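Mevalonate kinase, putative (Leishmania major, PDB 2HFS) probably phosphorylates (R)-mevalonate with ATP to give (R)-5-phosphomevalonate and ADP, an early step of isoprenoid and sterol synthesis. Local coordinates at residues Val30-Glu35 and Val217-Leu222; Leu167-Arg172 and Gln232-Leu237; Tyr223-His228 and His253-Gln258. One frame throughout, in Å; residues are numbered along the deposited sequence.

From the N terminus, the loop 30-35, between strands 17-25 and 36-52, opens a long excursion that interaction 1 closes at 217-222, near the start of helix 216-239. Strand segment 167-172 leaves within that excursion and meets 232-237 farther down the same helix, so interaction 2 crosses interaction 1. Interaction 3 is in series with interaction 1 but crosses interaction 2: 223-228 opens between its segments, and the chain turns back through helix 242-258 to 253-258. Helix 216-239 therefore serves all three contacts, lying between a loop and strand of the mixed sheet and its neighbouring helix. Glu35, in the loop 30-35, touches residues of both other interactions.

Interaction 1: residues Val30-Glu35 and Val217-Leu222; sequences VVHGAE and VQFKRL
His32 and Phe219 make this contact as an aromatic pair, and the imidazole is also held at ND1 by a hydrogen bond with Lys212 NZ, a residue of helix 201-214. That bond would restrain rotation of the ring, one face of which meets Phe219 of helix 216-239. Phe219 brings the CZ corner of its ring over that face: CZ stands 3.9 Å above the His32 plane, over the ring centre, and lies 4.0 Å from both CG and NE2 of His32. With the planes inclined at 52° and the two centroids 4.9 Å apart, this is a tilted edge-to-face pair. Phe219 reaches it by holding CG anti to its backbone N (chi1 -172°), which carries the ring off the helix, so that the two side chains, though not the ring planes, cross at about a right angle. His209 also meets the His32 ring, and Val208 packs on Phe219, so helix 201-214 shares in the cluster. On the loop side, Gly33 N bonds to Val30 O over 3.1 Å, and the positive phi of Gly33 (107°) turns the chain toward strand 36-52. The arrangement is ordinary aromatic packing in this GHMP kinase, joining the loop between antiparallel strands 17-25 and 36-52 to the first turns of helix 216-239.

Interaction 2: residues Leu167-Arg172 and Gln232-Leu237; sequences LILYRR and QAREAL
Arg234 is the first residue of 232-237 to meet the strand, and it does so with the flat of its guanidinium. Leu169 CD2 sits 3.6 Å above that plane, over its centre, while the other branch of Leu169 reaches back along the arginine, CD1 lying 3.8 Å from Arg234 CD. The arginine chain bends at chi3 (56°), and the two side chains cross at about a right angle. Arg234 NH1 also forms a salt bridge with Glu35 OE1, from the loop ahead of strand 36-52. Arg171 NH1 approaches the second oxygen of that carboxylate, but only as a long, weak ion pair, so Glu35 lies between two positive groups.

One helical turn on, Leu237 meets Leu167 tip to tip, both its methyls closing on Leu167 CD1, the nearer, CD2, at 3.7 Å. Phe184 and Leu245 also touch Leu237, and Ile182 and Ala39 touch Leu167, which extends the apolar patch. Positions three apart on the helix thus match positions two apart on the strand. No hydrogen bond links helix and strand here. Dispersion does the joining, and the Leu169 methyl occupies one guanidinium face, which may limit water there, while the charge is met by Glu35.

Interaction 3: residues Tyr223-His228 and His253-Gln258; sequences YDNYTH and HDLCRQ
Leu255 supplies the apolar part of this contact, pushing both methyls against Asn225 and Tyr226 of the facing helix. Its CD1 lies chiefly on the backbone, 3.6 Å from Tyr226 N, with Tyr226 CB farther off at 4.1 Å. The other branch, CD2, goes to the Asn225 side chain at its root, 3.8 Å from CB, and the two side chains cross at about a right angle. With CG anti to its own carbonyl carbon (chi1 -73°), Leu255 spreads its fork across the helix surface, where Leu222 and Ile229 touch it as well. The CA atoms of Tyr226 and Leu255 come within 7.2 Å, a close approach for two helices.

The polar bonds run within a helix or to other parts of the chain. Asp224 O accepts twice, from His228 N at 3.1 Å and from Thr227 OG1 at 2.7 Å; the hydroxyl approaches at a C=O...O angle of 117°, 16° from the carbonyl plane. Asp224 OD1 meets Lys220 NZ in a salt bridge one turn earlier. Tyr226 OH hydrogen-bonds to Glu35 O, in the loop before strand 36-52.

The third kind is aromatic: Tyr226 lays its ring almost parallel to that of Phe29. No hydrogen bond links the two segments, so helices 216-239 and 242-258, an antiparallel helical hairpin, are joined here mainly by apolar packing of Leu255, while Tyr226 OH has its partner in the loop.

Interaction 1: residues Val30-Glu35 and Val217-Leu222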
loop_
_atom_site.group_PDB
_atom_site.type_symbol
_atom_site.label_atom_id
_atom_site.label_comp_id
_atom_site.label_asym_id
_atom_site.label_seq_id
_atom_site.Cartn_x
_atom_site.Cartn_y
_atom_site.Cartn_z
ATOM N N VAL A 30 -3.815 -10.188 10.896
ATOM C CA VAL A 30 -2.433 -10.550 10.599
ATOM C C VAL A 30 -1.480 -10.331 11.794
ATOM O O VAL A 30 -0.527 -11.099 11.991
ATOM C CB VAL A 30 -1.936 -9.778 9.347
ATOM C CG1 VAL A 30 -1.881 -8.253 9.620
ATOM C CG2 VAL A 30 -0.599 -10.305 8.871
ATOM N N VAL A 31 -1.741 -9.283 12.572
ATOM C CA VAL A 31 -1.004 -8.992 13.800
ATOM C C VAL A 31 -1.042 -10.192 14.760
ATOM O O VAL A 31 -0.112 -10.398 15.539
ATOM C CB VAL A 31 -1.553 -7.706 14.466
ATOM C CG1 VAL A 31 -0.960 -7.457 15.858
ATOM C CG2 VAL A 31 -1.308 -6.512 13.552
ATOM N N HIS A 32 -2.108 -10.991 14.659
ATOM C CA HIS A 32 -2.343 -12.110 15.569
ATOM C C HIS A 32 -2.100 -13.468 14.923
ATOM O O HIS A 32 -2.493 -14.514 15.466
ATOM C CB HIS A 32 -3.744 -11.984 16.181
ATOM C CG HIS A 32 -3.919 -10.715 16.948
ATOM N ND1 HIS A 32 -3.798 -10.654 18.318
ATOM C CD2 HIS A 32 -4.119 -9.442 16.528
ATOM C CE1 HIS A 32 -3.965 -9.404 18.717
ATOM N NE2 HIS A 32 -4.137 -8.646 17.650
ATOM N N GLY A 33 -1.455 -13.439 13.757
ATOM C CA GLY A 33 -0.913 -14.643 13.142
ATOM C C GLY A 33 -1.671 -15.140 11.937
ATOM O O GLY A 33 -1.342 -16.190 11.396
ATOM N N ALA A 34 -2.685 -14.388 11.515
ATOM C CA ALA A 34 -3.519 -14.795 10.383
ATOM C C ALA A 34 -2.805 -14.451 9.087
ATOM O O ALA A 34 -1.950 -13.577 9.061
ATOM C CB ALA A 34 -4.883 -14.105 10.458
ATOM N N GLU A 35 -3.136 -15.150 8.012
ATOM C CA GLU A 35 -2.567 -14.824 6.703
ATOM C C GLU A 35 -3.288 -13.593 6.150
ATOM O O GLU A 35 -4.483 -13.411 6.394
ATOM C CB GLU A 35 -2.725 -15.991 5.732
ATOM C CG GLU A 35 -2.176 -17.339 6.212
ATOM C CD GLU A 35 -2.211 -18.412 5.133
ATOM O OE1 GLU A 35 -2.837 -18.216 4.068
ATOM O OE2 GLU A 35 -1.603 -19.474 5.341
ATOM N N VAL A 217 -12.219 -14.945 24.474
ATOM C CA VAL A 217 -13.026 -15.941 23.770
ATOM C C VAL A 217 -13.758 -15.342 22.572
ATOM O O VAL A 217 -13.845 -16.004 21.539
ATOM C CB VAL A 217 -14.011 -16.737 24.671
ATOM C CG1 VAL A 217 -14.754 -17.787 23.834
ATOM C CG2 VAL A 217 -13.263 -17.433 25.798
ATOM N N GLN A 218 -14.267 -14.115 22.694
ATOM C CA GLN A 218 -14.957 -13.505 21.552
ATOM C C GLN A 218 -13.965 -13.223 20.441
ATOM O O GLN A 218 -14.222 -13.564 19.277
ATOM C CB GLN A 218 -15.745 -12.236 21.906
ATOM C CG GLN A 218 -16.728 -11.856 20.762
ATOM C CD GLN A 218 -17.581 -10.600 21.004
ATOM O OE1 GLN A 218 -18.095 -10.381 22.101
ATOM N NE2 GLN A 218 -17.758 -9.801 19.956
ATOM N N PHE A 219 -12.826 -12.625 20.801
ATOM C CA PHE A 219 -11.791 -12.324 19.824
ATOM C C PHE A 219 -11.336 -13.586 19.072
ATOM O O PHE A 219 -11.307 -13.600 17.845
ATOM C CB PHE A 219 -10.610 -11.569 20.429
ATOM C CG PHE A 219 -9.632 -11.087 19.401
ATOM C CD1 PHE A 219 -8.678 -11.948 18.869
ATOM C CD2 PHE A 219 -9.691 -9.776 18.926
ATOM C CE1 PHE A 219 -7.786 -11.503 17.890
ATOM C CE2 PHE A 219 -8.804 -9.334 17.950
ATOM C CZ PHE A 219 -7.855 -10.198 17.442
ATOM N N LYS A 220 -11.023 -14.646 19.809
ATOM C CA LYS A 220 -10.634 -15.907 19.201
ATOM C C LYS A 220 -11.704 -16.384 18.233
ATOM O O LYS A 220 -11.390 -16.940 17.181
ATOM C CB LYS A 220 -10.355 -16.976 20.271
ATOM C CG LYS A 220 -10.001 -18.350 19.711
ATOM C CD LYS A 220 -8.758 -18.345 18.820
ATOM C CE LYS A 220 -8.343 -19.780 18.476
ATOM N NZ LYS A 220 -7.353 -19.815 17.368
ATOM N N ARG A 221 -12.975 -16.165 18.574
ATOM C CA ARG A 221 -14.035 -16.520 17.620
ATOM C C ARG A 221 -13.905 -15.722 16.307
ATOM O O ARG A 221 -13.919 -16.308 15.231
ATOM C CB ARG A 221 -15.432 -16.364 18.223
ATOM C CG ARG A 221 -16.516 -16.861 17.290
ATOM C CD ARG A 221 -17.952 -16.694 17.792
ATOM N NE ARG A 221 -18.443 -15.316 17.741
ATOM C CZ ARG A 221 -18.783 -14.599 18.816
ATOM N NH1 ARG A 221 -19.235 -13.356 18.674
ATOM N NH2 ARG A 221 -18.676 -15.124 20.035
ATOM N N LEU A 222 -13.760 -14.400 16.402
ATOM C CA LEU A 222 -13.615 -13.548 15.204
ATOM C C LEU A 222 -12.356 -13.864 14.394
ATOM O O LEU A 222 -12.362 -13.819 13.157
ATOM C CB LEU A 222 -13.604 -12.073 15.605
ATOM C CG LEU A 222 -14.789 -11.619 16.444
ATOM C CD1 LEU A 222 -14.671 -10.127 16.801
ATOM C CD2 LEU A 222 -16.111 -11.938 15.721
#

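Interaction 2: residues Leu167-Arg172 and Gln232-Leu237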
loop_
_atom_site.group_PDB
_atom_site.type_symbol
_atom_site.label_atom_id
_atom_site.label_comp_id
_atom_site.label_asym_id
_atom_site.label_seq_id
_atom_site.Cartn_x
_atom_site.Cartn_y
_atom_site.Cartn_z
ATOM N N LEU A 167 -0.070 -9.801 -6.329
ATOM C CA LEU A 167 -0.671 -10.261 -5.088
ATOM C C LEU A 167 0.384 -10.946 -4.252
ATOM O O LEU A 167 1.280 -11.613 -4.787
ATOM C CB LEU A 167 -1.831 -11.216 -5.352
ATOM C CG LEU A 167 -3.048 -10.678 -6.090
ATOM C CD1 LEU A 167 -4.112 -11.758 -6.133
ATOM C CD2 LEU A 167 -3.619 -9.391 -5.473
ATOM N N ILE A 168 0.270 -10.766 -2.941
ATOM C CA ILE A 168 1.296 -11.177 -1.992
ATOM C C ILE A 168 0.649 -11.721 -0.733
ATOM O O ILE A 168 -0.183 -11.054 -0.115
ATOM C CB ILE A 168 2.225 -9.991 -1.664
ATOM C CG1 ILE A 168 2.988 -9.573 -2.929
ATOM C CG2 ILE A 168 3.183 -10.318 -0.483
ATOM C CD1 ILE A 168 3.930 -8.412 -2.759
ATOM N N LEU A 169 1.056 -12.933 -0.364
ATOM C CA LEU A 169 0.644 -13.546 0.889
ATOM C C LEU A 169 1.570 -13.068 1.998
ATOM O O LEU A 169 2.797 -13.211 1.907
ATOM C CB LEU A 169 0.678 -15.075 0.768
ATOM C CG LEU A 169 -0.058 -15.926 1.811
ATOM C CD1 LEU A 169 -1.583 -15.736 1.706
ATOM C CD2 LEU A 169 0.322 -17.394 1.616
ATOM N N TYR A 170 0.969 -12.502 3.041
ATOM C CA TYR A 170 1.680 -11.819 4.119
ATOM C C TYR A 170 1.270 -12.411 5.453
ATOM O O TYR A 170 0.088 -12.438 5.795
ATOM C CB TYR A 170 1.376 -10.312 4.024
ATOM C CG TYR A 170 1.455 -9.421 5.272
ATOM C CD1 TYR A 170 0.511 -8.409 5.457
ATOM C CD2 TYR A 170 2.483 -9.533 6.211
ATOM C CE1 TYR A 170 0.557 -7.558 6.545
ATOM C CE2 TYR A 170 2.545 -8.674 7.315
ATOM C CZ TYR A 170 1.573 -7.690 7.470
ATOM O OH TYR A 170 1.587 -6.822 8.546
ATOM N N ARG A 171 2.250 -12.935 6.185
ATOM C CA ARG A 171 1.982 -13.486 7.514
ATOM C C ARG A 171 3.166 -13.346 8.460
ATOM O O ARG A 171 4.322 -13.352 8.036
ATOM C CB ARG A 171 1.519 -14.947 7.429
ATOM C CG ARG A 171 2.522 -15.922 6.848
ATOM C CD ARG A 171 2.061 -17.369 6.907
ATOM N NE ARG A 171 2.073 -17.888 8.273
ATOM C CZ ARG A 171 1.435 -18.983 8.677
ATOM N NH1 ARG A 171 0.706 -19.695 7.825
ATOM N NH2 ARG A 171 1.515 -19.361 9.945
ATOM N N ARG A 172 2.861 -13.207 9.746
ATOM C CA ARG A 172 3.873 -13.271 10.792
ATOM C C ARG A 172 4.247 -14.730 11.101
ATOM O O ARG A 172 3.568 -15.409 11.880
ATOM C CB ARG A 172 3.399 -12.532 12.043
ATOM C CG ARG A 172 3.924 -11.112 12.150
ATOM C CD ARG A 172 3.002 -10.035 11.633
ATOM N NE ARG A 172 3.234 -8.771 12.335
ATOM C CZ ARG A 172 2.613 -7.631 12.059
ATOM N NH1 ARG A 172 1.715 -7.572 11.081
ATOM N NH2 ARG A 172 2.892 -6.539 12.760
ATOM N N GLN A 232 -10.503 -19.478 2.058
ATOM C CA GLN A 232 -11.409 -19.514 0.942
ATOM C C GLN A 232 -11.001 -18.488 -0.109
ATOM O O GLN A 232 -11.083 -18.770 -1.299
ATOM C CB GLN A 232 -12.841 -19.324 1.424
ATOM C CG GLN A 232 -13.351 -20.516 2.244
ATOM C CD GLN A 232 -14.813 -20.384 2.618
ATOM O OE1 GLN A 232 -15.153 -19.708 3.588
ATOM N NE2 GLN A 232 -15.685 -21.036 1.852
ATOM N N ALA A 233 -10.525 -17.324 0.329
ATOM C CA ALA A 233 -10.054 -16.286 -0.600
ATOM C C ALA A 233 -8.908 -16.779 -1.485
ATOM O O ALA A 233 -8.888 -16.543 -2.700
ATOM C CB ALA A 233 -9.651 -15.036 0.158
ATOM N N ARG A 234 -7.969 -17.491 -0.874
ATOM C CA ARG A 234 -6.882 -18.122 -1.611
ATOM C C ARG A 234 -7.437 -19.078 -2.685
ATOM O O ARG A 234 -6.991 -19.070 -3.842
ATOM C CB ARG A 234 -5.941 -18.838 -0.645
ATOM C CG ARG A 234 -5.211 -17.877 0.294
ATOM C CD ARG A 234 -4.086 -18.514 1.124
ATOM N NE ARG A 234 -3.086 -19.186 0.291
ATOM C CZ ARG A 234 -2.111 -19.966 0.762
ATOM N NH1 ARG A 234 -1.989 -20.178 2.070
ATOM N NH2 ARG A 234 -1.249 -20.534 -0.077
ATOM N N GLU A 235 -8.435 -19.869 -2.297
ATOM C CA GLU A 235 -9.110 -20.764 -3.222
ATOM C C GLU A 235 -9.657 -19.977 -4.396
ATOM O O GLU A 235 -9.234 -20.185 -5.537
ATOM C CB GLU A 235 -10.260 -21.486 -2.528
ATOM C CG GLU A 235 -9.879 -22.736 -1.782
ATOM C CD GLU A 235 -11.030 -23.711 -1.700
ATOM O OE1 GLU A 235 -10.867 -24.836 -2.200
ATOM O OE2 GLU A 235 -12.096 -23.350 -1.144
ATOM N N ALA A 236 -10.583 -19.062 -4.103
ATOM C CA ALA A 236 -11.205 -18.210 -5.113
ATOM C C ALA A 236 -10.207 -17.649 -6.134
ATOM O O ALA A 236 -10.510 -17.605 -7.332
ATOM C CB ALA A 236 -11.993 -17.084 -4.448
ATOM N N LEU A 237 -9.032 -17.233 -5.657
ATOM C CA LEU A 237 -7.978 -16.660 -6.515
ATOM C C LEU A 237 -7.355 -17.691 -7.463
ATOM O O LEU A 237 -7.183 -17.424 -8.657
ATOM C CB LEU A 237 -6.882 -15.994 -5.676
ATOM C CG LEU A 237 -7.136 -14.656 -4.977
ATOM C CD1 LEU A 237 -5.965 -14.320 -4.059
ATOM C CD2 LEU A 237 -7.354 -13.532 -5.989
#

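Interaction 3: residues Tyr223-His228 and His253-Gln258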
loop_
_atom_site.group_PDB
_atom_site.type_symbol
_atom_site.label_atom_id
_atom_site.label_comp_id
_atom_site.label_asym_id
_atom_site.label_seq_id
_atom_site.Cartn_x
_atom_site.Cartn_y
_atom_site.Cartn_z
ATOM N N TYR A 223 -11.273 -14.145 15.107
ATOM C CA TYR A 223 -10.012 -14.554 14.503
ATOM C C TYR A 223 -10.156 -15.848 13.693
ATOM O O TYR A 223 -9.635 -15.955 12.579
ATOM C CB TYR A 223 -8.955 -14.747 15.595
ATOM C CG TYR A 223 -7.639 -15.228 15.045
ATOM C CD1 TYR A 223 -7.361 -16.589 14.939
ATOM C CD2 TYR A 223 -6.681 -14.320 14.597
ATOM C CE1 TYR A 223 -6.148 -17.035 14.410
ATOM C CE2 TYR A 223 -5.467 -14.756 14.077
ATOM C CZ TYR A 223 -5.208 -16.109 13.985
ATOM O OH TYR A 223 -4.007 -16.527 13.467
ATOM N N ASP A 224 -10.843 -16.849 14.239
ATOM C CA ASP A 224 -10.953 -18.109 13.499
ATOM C C ASP A 224 -11.886 -17.910 12.320
ATOM O O ASP A 224 -11.647 -18.436 11.235
ATOM C CB ASP A 224 -11.462 -19.247 14.372
ATOM C CG ASP A 224 -10.469 -19.664 15.436
ATOM O OD1 ASP A 224 -9.243 -19.492 15.244
ATOM O OD2 ASP A 224 -10.856 -20.183 16.502
ATOM N N ASN A 225 -12.936 -17.129 12.553
ATOM C CA ASN A 225 -13.855 -16.707 11.507
ATOM C C ASN A 225 -13.064 -16.096 10.364
ATOM O O ASN A 225 -13.352 -16.360 9.196
ATOM C CB ASN A 225 -14.882 -15.700 12.059
ATOM C CG ASN A 225 -15.965 -16.373 12.929
ATOM O OD1 ASN A 225 -16.010 -17.602 13.050
ATOM N ND2 ASN A 225 -16.836 -15.565 13.531
ATOM N N TYR A 226 -12.054 -15.300 10.714
ATOM C CA TYR A 226 -11.157 -14.739 9.698
ATOM C C TYR A 226 -10.357 -15.775 8.904
ATOM O O TYR A 226 -10.298 -15.712 7.666
ATOM C CB TYR A 226 -10.226 -13.636 10.232
ATOM C CG TYR A 226 -9.331 -13.200 9.099
ATOM C CD1 TYR A 226 -7.993 -13.637 9.025
ATOM C CD2 TYR A 226 -9.855 -12.459 8.021
ATOM C CE1 TYR A 226 -7.179 -13.288 7.940
ATOM C CE2 TYR A 226 -9.053 -12.114 6.924
ATOM C CZ TYR A 226 -7.723 -12.536 6.887
ATOM O OH TYR A 226 -6.950 -12.194 5.805
ATOM N N THR A 227 -9.725 -16.710 9.609
ATOM C CA THR A 227 -8.878 -17.725 8.974
ATOM C C THR A 227 -9.648 -18.541 7.933
ATOM O O THR A 227 -9.102 -18.863 6.887
ATOM C CB THR A 227 -8.181 -18.640 10.006
ATOM O OG1 THR A 227 -9.164 -19.297 10.823
ATOM C CG2 THR A 227 -7.340 -17.812 10.973
ATOM N N HIS A 228 -10.923 -18.843 8.205
ATOM C CA HIS A 228 -11.769 -19.491 7.204
ATOM C C HIS A 228 -11.960 -18.632 5.943
ATOM O O HIS A 228 -11.864 -19.150 4.821
ATOM C CB HIS A 228 -13.121 -19.938 7.792
ATOM C CG HIS A 228 -13.955 -20.736 6.834
ATOM N ND1 HIS A 228 -13.439 -21.774 6.081
ATOM C CD2 HIS A 228 -15.268 -20.655 6.509
ATOM C CE1 HIS A 228 -14.397 -22.291 5.330
ATOM N NE2 HIS A 228 -15.514 -21.627 5.567
ATOM N N HIS A 253 -14.905 -7.457 5.658
ATOM C CA HIS A 253 -15.333 -6.159 6.187
ATOM C C HIS A 253 -16.218 -6.351 7.413
ATOM O O HIS A 253 -16.050 -5.696 8.438
ATOM C CB HIS A 253 -16.115 -5.361 5.143
ATOM C CG HIS A 253 -16.524 -4.008 5.622
ATOM N ND1 HIS A 253 -15.648 -2.943 5.679
ATOM C CD2 HIS A 253 -17.704 -3.551 6.105
ATOM C CE1 HIS A 253 -16.272 -1.886 6.156
ATOM N NE2 HIS A 253 -17.525 -2.221 6.409
ATOM N N ASP A 254 -17.176 -7.267 7.303
ATOM C CA ASP A 254 -18.064 -7.549 8.418
ATOM C C ASP A 254 -17.268 -7.850 9.691
ATOM O O ASP A 254 -17.516 -7.241 10.729
ATOM C CB ASP A 254 -19.012 -8.687 8.070
ATOM C CG ASP A 254 -20.392 -8.481 8.641
ATOM O OD1 ASP A 254 -20.795 -7.301 8.793
ATOM O OD2 ASP A 254 -21.158 -9.427 8.918
ATOM N N LEU A 255 -16.274 -8.737 9.596
ATOM C CA LEU A 255 -15.393 -9.051 10.744
ATOM C C LEU A 255 -14.615 -7.835 11.293
ATOM O O LEU A 255 -14.395 -7.716 12.504
ATOM C CB LEU A 255 -14.428 -10.179 10.375
ATOM C CG LEU A 255 -15.105 -11.548 10.294
ATOM C CD1 LEU A 255 -14.168 -12.554 9.676
ATOM C CD2 LEU A 255 -15.581 -12.021 11.672
ATOM N N CYS A 256 -14.196 -6.953 10.391
ATOM C CA CYS A 256 -13.509 -5.699 10.757
ATOM C C CYS A 256 -14.413 -4.779 11.533
ATOM O O CYS A 256 -13.978 -4.145 12.478
ATOM C CB CYS A 256 -12.985 -4.988 9.512
ATOM S SG CYS A 256 -11.586 -5.880 8.812
ATOM N N ARG A 257 -15.687 -4.717 11.143
ATOM C CA ARG A 257 -16.669 -3.963 11.911
ATOM C C ARG A 257 -16.769 -4.515 13.339
ATOM O O ARG A 257 -16.940 -3.749 14.276
ATOM C CB ARG A 257 -18.058 -4.017 11.272
ATOM C CG ARG A 257 -18.188 -3.419 9.882
ATOM C CD ARG A 257 -19.642 -3.316 9.457
ATOM N NE ARG A 257 -20.401 -2.414 10.333
ATOM C CZ ARG A 257 -21.717 -2.224 10.244
ATOM N NH1 ARG A 257 -22.416 -2.869 9.317
ATOM N NH2 ARG A 257 -22.330 -1.397 11.083
ATOM N N GLN A 258 -16.629 -5.835 13.494
ATOM C CA GLN A 258 -16.810 -6.502 14.788
ATOM C C GLN A 258 -15.613 -6.351 15.722
ATOM O O GLN A 258 -15.738 -6.607 16.918
ATOM C CB GLN A 258 -17.156 -7.984 14.600
ATOM C CG GLN A 258 -18.423 -8.203 13.772
ATOM C CD GLN A 258 -18.875 -9.646 13.720
ATOM O OE1 GLN A 258 -19.059 -10.291 14.755
ATOM N NE2 GLN A 258 -19.115 -10.138 12.517
#